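Local coordinates for periplasmic binding protein (Sulfurospirillum deleyianum, PDB 4PAG), which probably captures a small solute in the periplasm for uptake by an ABC transporter, and holds a histidine in its pocket here, at residues Ile231-Thr236 and Val261-Phe266. Residues are numbered along the deposited sequence; the frame is centred on the assembly and turned at random.
With HIS (histidine), chain E.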
loop_
_atom_site.group_PDB
_atom_site.type_symbol
_atom_site.label_atom_id
_atom_site.label_comp_id
_atom_site.label_asym_id
_atom_site.label_seq_id
_atom_site.Cartn_x
_atom_site.Cartn_y
_atom_site.Cartn_z
ATOM N N ILE A 231 -3.380 15.765 -1.038
ATOM C CA ILE A 231 -3.141 14.517 -1.748
ATOM C C ILE A 231 -4.496 13.882 -2.032
ATOM O O ILE A 231 -5.279 13.653 -1.109
ATOM C CB ILE A 231 -2.270 13.560 -0.905
ATOM C CG1 ILE A 231 -0.913 14.196 -0.567
ATOM C CG2 ILE A 231 -2.065 12.232 -1.624
ATOM C CD1 ILE A 231 -0.054 14.563 -1.760
ATOM N N VAL A 232 -4.747 13.588 -3.306
ATOM C CA VAL A 232 -6.057 13.183 -3.809
ATOM C C VAL A 232 -6.035 11.751 -4.354
ATOM O O VAL A 232 -5.155 11.381 -5.133
ATOM C CB VAL A 232 -6.496 14.127 -4.954
ATOM C CG1 VAL A 232 -7.806 13.660 -5.567
ATOM C CG2 VAL A 232 -6.593 15.574 -4.459
ATOM N N GLN A 233 -7.021 10.951 -3.964
ATOM C CA GLN A 233 -7.107 9.564 -4.430
ATOM C C GLN A 233 -7.929 9.479 -5.729
ATOM O O GLN A 233 -7.519 8.841 -6.697
ATOM C CB GLN A 233 -7.706 8.707 -3.304
ATOM C CG GLN A 233 -7.243 7.266 -3.140
ATOM C CD GLN A 233 -5.807 6.967 -3.545
ATOM O OE1 GLN A 233 -5.532 6.787 -4.713
ATOM N NE2 GLN A 233 -4.911 6.823 -2.571
ATOM N N ASN A 234 -9.070 10.151 -5.771
ATOM C CA ASN A 234 -10.023 9.948 -6.867
ATOM C C ASN A 234 -9.841 10.957 -8.012
ATOM O O ASN A 234 -9.849 12.177 -7.794
ATOM C CB ASN A 234 -11.459 9.945 -6.323
ATOM C CG ASN A 234 -11.762 8.705 -5.465
ATOM O OD1 ASN A 234 -10.851 7.998 -5.015
ATOM N ND2 ASN A 234 -13.047 8.432 -5.248
ATOM N N PRO A 235 -9.663 10.456 -9.243
ATOM C CA PRO A 235 -9.445 11.382 -10.354
ATOM C C PRO A 235 -10.613 12.337 -10.610
ATOM O O PRO A 235 -10.367 13.450 -11.065
ATOM C CB PRO A 235 -9.215 10.461 -11.560
ATOM C CG PRO A 235 -9.768 9.141 -11.165
ATOM C CD PRO A 235 -9.617 9.047 -9.677
ATOM N N THR A 236 -11.854 11.937 -10.305
ATOM C CA THR A 236 -13.001 12.855 -10.484
ATOM C C THR A 236 -12.880 14.056 -9.544
ATOM O O THR A 236 -13.170 15.187 -9.935
ATOM C CB THR A 236 -14.401 12.203 -10.285
ATOM O OG1 THR A 236 -14.643 11.929 -8.892
ATOM C CG2 THR A 236 -14.538 10.935 -11.085
ATOM N N VAL A 261 -2.743 10.596 -6.575
ATOM C CA VAL A 261 -1.914 9.425 -6.272
ATOM C C VAL A 261 -1.858 8.487 -7.483
ATOM O O VAL A 261 -2.901 8.100 -7.998
ATOM C CB VAL A 261 -2.468 8.648 -5.055
ATOM C CG1 VAL A 261 -1.649 7.403 -4.777
ATOM C CG2 VAL A 261 -2.495 9.524 -3.814
ATOM N N PRO A 262 -0.647 8.113 -7.941
ATOM C CA PRO A 262 -0.525 7.111 -8.998
ATOM C C PRO A 262 -1.024 5.729 -8.603
ATOM O O PRO A 262 -0.953 5.331 -7.427
ATOM C CB PRO A 262 0.980 7.057 -9.269
ATOM C CG PRO A 262 1.497 8.371 -8.800
ATOM C CD PRO A 262 0.657 8.700 -7.605
ATOM N N LYS A 263 -1.510 5.001 -9.599
ATOM C CA LYS A 263 -2.237 3.752 -9.373
ATOM C C LYS A 263 -1.780 2.576 -10.220
ATOM O O LYS A 263 -2.354 1.493 -10.104
ATOM C CB LYS A 263 -3.727 3.989 -9.635
ATOM C CG LYS A 263 -4.340 4.983 -8.676
ATOM C CD LYS A 263 -5.723 5.409 -9.081
ATOM C CE LYS A 263 -6.273 6.380 -8.054
ATOM N NZ LYS A 263 -5.622 7.712 -8.149
ATOM N N SER A 264 -0.756 2.772 -11.053
ATOM C CA SER A 264 -0.369 1.787 -12.058
ATOM C C SER A 264 0.924 1.048 -11.691
ATOM O O SER A 264 1.988 1.664 -11.628
ATOM C CB SER A 264 -0.201 2.470 -13.417
ATOM O OG SER A 264 -1.408 3.104 -13.811
ATOM N N PRO A 265 0.845 -0.277 -11.459
ATOM C CA PRO A 265 -0.322 -1.157 -11.467
ATOM C C PRO A 265 -1.002 -1.303 -10.100
ATOM O O PRO A 265 -2.128 -1.811 -10.019
ATOM C CB PRO A 265 0.284 -2.492 -11.879
ATOM C CG PRO A 265 1.611 -2.483 -11.195
ATOM C CD PRO A 265 2.090 -1.058 -11.296
ATOM N N PHE A 266 -0.303 -0.899 -9.040
ATOM C CA PHE A 266 -0.834 -0.924 -7.690
ATOM C C PHE A 266 -0.774 0.504 -7.144
ATOM O O PHE A 266 0.144 1.262 -7.463
ATOM C CB PHE A 266 0.014 -1.803 -6.764
ATOM C CG PHE A 266 0.180 -3.233 -7.199
ATOM C CD1 PHE A 266 -0.813 -3.921 -7.902
ATOM C CD2 PHE A 266 1.328 -3.929 -6.822
ATOM C CE1 PHE A 266 -0.635 -5.258 -8.252
ATOM C CE2 PHE A 266 1.503 -5.262 -7.163
ATOM C CZ PHE A 266 0.517 -5.930 -7.875
HETATM N N HIS E . -4.637 9.863 -13.559
HETATM C CA HIS E . -4.432 8.618 -12.769
HETATM C C HIS E . -5.753 8.118 -12.203
HETATM O O HIS E . -6.081 8.223 -11.013
HETATM C CB HIS E . -3.418 8.840 -11.654
HETATM C CG HIS E . -2.173 9.538 -12.103
HETATM N ND1 HIS E . -1.424 10.342 -11.271
HETATM C CD2 HIS E . -1.548 9.554 -13.304
HETATM C CE1 HIS E . -0.385 10.815 -11.935
HETATM N NE2 HIS E . -0.436 10.353 -13.171
HETATM O OXT HIS E . -6.542 7.589 -12.971
#
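Lys263 reaches Gln233 through a chain that is extended through chi2 and chi3 and bends only at chi4, 73°, which turns NZ onto the backbone carbonyl of Gln233. The site lies at the C-terminal ends of two neighbouring parallel strands, 229-232 and 258-260, of a periplasmic binding protein domain of the Peripla_BP_2 family, where Pro235, Val261 and Lys263 line part of the pocket for the bound histidine.

Three acceptors grip the ammonium group. Lys263 NZ donates to Gln233 O at 2.6 Å and to Val261 O at 2.8 Å, in both cases within the carbonyl plane; the first bond joins 261-266 to 231-236, the second folds the side chain back on its own backbone. The third acceptor is a carboxylate oxygen of the bound histidine, its O atom lying 2.9 Å from Lys263 NZ; a positive amine here would probably favour such an anionic group. Pro235, at the start of helix 235-243, approaches the same ligand O with its ring, CG at 3.8 Å.

Pairing of the two strands is extended by one bond, Val261 N to Val232 O, with an N-H...O angle of 166°. Next to this bond, Val261 CG2 touches Ile231 CG2 at 3.5 Å, the two side chains crossing at about a right angle. The Gln233 side chain, bent at chi2, brings its amide back beside Val261, Gln233 NE2 lying 3.8 Å from Val261 CG2. Its polar ends are engaged beyond the two segments: NE2 bonds Tyr175 OH, while Gln233 OE1 accepts from Asn267 ND2 and lies 3.4 Å from Lys263 CE.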